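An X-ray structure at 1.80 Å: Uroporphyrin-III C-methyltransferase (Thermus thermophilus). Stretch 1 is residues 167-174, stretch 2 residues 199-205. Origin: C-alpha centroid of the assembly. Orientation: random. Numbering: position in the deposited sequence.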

# COMPACT_ATOMS: atom_id res chain seq x y z
N GLY A 167 10.15 -5.76 25.28
CA GLY A 167 10.00 -4.33 25.52
C GLY A 167 8.94 -3.71 24.63
O GLY A 167 8.74 -2.50 24.64
N LEU A 168 8.27 -4.55 23.85
CA LEU A 168 7.24 -4.09 22.92
C LEU A 168 6.11 -3.34 23.62
O LEU A 168 5.80 -2.21 23.26
N LYS A 169 5.49 -3.98 24.61
CA LYS A 169 4.39 -3.35 25.33
C LYS A 169 4.83 -2.01 25.91
O LYS A 169 4.07 -1.04 25.91
N GLU A 170 6.07 -1.96 26.40
CA GLU A 170 6.60 -0.75 26.99
C GLU A 170 6.56 0.41 26.01
O GLU A 170 5.97 1.46 26.26
N ARG A 171 7.22 0.20 24.88
CA ARG A 171 7.30 1.20 23.83
C ARG A 171 5.96 1.65 23.28
O ARG A 171 5.79 2.82 22.95
N LEU A 172 5.01 0.73 23.17
CA LEU A 172 3.69 1.08 22.67
C LEU A 172 2.99 1.98 23.68
O LEU A 172 2.16 2.81 23.32
N LEU A 173 3.34 1.81 24.95
CA LEU A 173 2.76 2.61 26.02
C LEU A 173 3.18 4.07 25.89
O LEU A 173 2.53 4.97 26.42
N GLU A 174 4.28 4.30 25.18
CA GLU A 174 4.79 5.65 24.96
C GLU A 174 4.02 6.35 23.84
O GLU A 174 4.28 7.51 23.53
N ARG A 199 -5.81 -5.90 23.70
CA ARG A 199 -5.38 -4.56 24.06
C ARG A 199 -3.88 -4.54 24.32
O ARG A 199 -3.26 -5.59 24.52
N VAL A 200 -3.29 -3.35 24.32
CA VAL A 200 -1.86 -3.22 24.54
C VAL A 200 -1.43 -3.90 25.84
O VAL A 200 -0.41 -4.59 25.88
N GLU A 201 -2.21 -3.71 26.89
CA GLU A 201 -1.90 -4.30 28.19
C GLU A 201 -1.81 -5.82 28.17
O GLU A 201 -1.10 -6.42 28.98
N ASP A 202 -2.52 -6.46 27.24
CA ASP A 202 -2.50 -7.91 27.15
C ASP A 202 -1.13 -8.47 26.80
O ASP A 202 -0.88 -9.66 26.98
N LEU A 203 -0.25 -7.62 26.28
CA LEU A 203 1.10 -8.06 25.90
C LEU A 203 1.94 -8.31 27.15
O LEU A 203 1.67 -7.76 28.21
N PRO A 204 2.98 -9.15 27.03
CA PRO A 204 3.42 -9.88 25.83
C PRO A 204 2.64 -11.18 25.63
O PRO A 204 2.70 -11.80 24.56
N GLY A 205 1.93 -11.61 26.67
CA GLY A 205 1.16 -12.84 26.59
C GLY A 205 0.40 -13.03 25.29
O GLY A 205 0.55 -14.05 24.62

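How does stretch 2 begin its approach to the helix of stretch 1? Arg 199 lies out of reach, but its backbone N donates to Asp 202 OD2 at 2.6 Å, a bond that ties the side chain of Asp 202 back to the residue just ahead of the short 3-10 turn.

What does Val 200 meet? Its side chain, chi1 t, points toward the helix and is buried there. Val 200 CG1 lies 4.0 Å from Leu 172 CB and also 4.0 Å from Leu 173 CD2. Leu 173 leaves its backbone sideways, yet its m,t rotamer brings its end nearer to the valine. Lys 169, which points toward stretch 2, passes its CG 3.5 Å from Val 200 O, so the lysine's aliphatic chain packs against the backbone of the turn as well.

Where does the lysine go from there? Glu 201 points its side chain away and offers its backbone instead, with Lys 169 CD 3.8 Å from Glu 201 O. Asp 202 itself points away from the helix. Two t angles extend the lysine along the turn; chi3 p and chi4 m then bend its end, and Lys 169 NZ forms a salt bridge with Glu 170 OE2 at 3.3 Å, a weak hydrogen bond within stretch 1. The charge is thus met by its own helix, and no hydrogen bond crosses between the stretches.

What fills the space at Leu 203? This buried m,t leucine points toward the helix, and Leu 203 CD1 sits 3.7 Å from Leu 172 CD1, also m,t, and 4.1 Å from Leu 168 CD2, whose rotamer is t,p. Leu 203 CB lies 3.7 Å from Lys 169 CB, at the pair of residues whose alpha carbons come closest across the stretches, and Lys 169 CD lies 3.1 Å from Leu 203 O. Beyond it, Pro 204 follows a cis peptide bond, and Pro 204 CD lies 4.0 Å from Lys 169 NZ; Gly 205 is out of reach.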

# COMPACT_ATOMS: atom_id res chain seq x y z
CB LEU A 168 6.66 -5.28 22.15
CG LEU A 168 5.58 -4.93 21.12
CD1 LEU A 168 6.15 -3.97 20.09
CD2 LEU A 168 5.09 -6.21 20.45
CB LYS A 169 3.91 -4.26 26.47
CG LYS A 169 2.68 -3.73 27.20
CD LYS A 169 2.17 -4.71 28.26
CE LYS A 169 3.08 -4.78 29.48
NZ LYS A 169 4.42 -5.35 29.18
CB GLU A 170 8.06 -0.93 27.45
CG GLU A 170 8.55 -2.35 27.72
CD GLU A 170 7.58 -3.18 28.53
OE1 GLU A 170 7.00 -2.65 29.50
OE2 GLU A 170 7.41 -4.38 28.21
CB ARG A 171 8.21 0.69 22.70
CG ARG A 171 9.60 1.30 22.74
CD ARG A 171 10.19 1.25 24.15
NE ARG A 171 11.35 2.13 24.30
CZ ARG A 171 11.93 2.39 25.47
NH1 ARG A 171 11.46 1.84 26.58
NH2 ARG A 171 12.98 3.19 25.52
CB LEU A 172 2.84 -0.17 22.42
CG LEU A 172 3.29 -1.17 21.35
CD1 LEU A 172 2.29 -2.30 21.27
CD2 LEU A 172 3.40 -0.47 20.00
CB LEU A 173 3.18 2.05 27.38
CG LEU A 173 2.57 0.69 27.73
CD1 LEU A 173 3.21 0.14 29.00
CD2 LEU A 173 1.07 0.83 27.89
CB GLU A 174 6.27 5.61 24.59
CG GLU A 174 7.16 4.96 25.63
CD GLU A 174 8.61 4.97 25.20
OE1 GLU A 174 8.94 4.37 24.15
OE2 GLU A 174 9.44 5.58 25.92
CB ARG A 199 -6.13 -4.09 25.31
CG ARG A 199 -7.65 -4.04 25.15
CD ARG A 199 -8.33 -3.67 26.47
NE ARG A 199 -9.79 -3.74 26.38
CZ ARG A 199 -10.56 -2.88 25.71
NH1 ARG A 199 -10.00 -1.87 25.05
NH2 ARG A 199 -11.87 -3.03 25.69
CB VAL A 200 -1.43 -1.73 24.61
CG1 VAL A 200 0.06 -1.63 24.91
CG2 VAL A 200 -1.74 -1.04 23.29
CB GLU A 201 -2.93 -3.85 29.24
CG GLU A 201 -4.29 -4.51 29.10
CD GLU A 201 -5.36 -3.80 29.91
OE1 GLU A 201 -5.02 -3.23 30.97
OE2 GLU A 201 -6.54 -3.82 29.50
CB ASP A 202 -3.53 -8.41 26.13
CG ASP A 202 -4.94 -8.01 26.49
OD1 ASP A 202 -5.27 -7.99 27.70
OD2 ASP A 202 -5.73 -7.72 25.57
CB LEU A 203 1.78 -6.99 25.04
CG LEU A 203 1.15 -6.59 23.70
CD1 LEU A 203 2.03 -5.55 23.03
CD2 LEU A 203 0.99 -7.81 22.81
CB PRO A 204 4.90 -10.15 26.11
CG PRO A 204 5.27 -9.13 27.14
CD PRO A 204 4.06 -9.12 28.03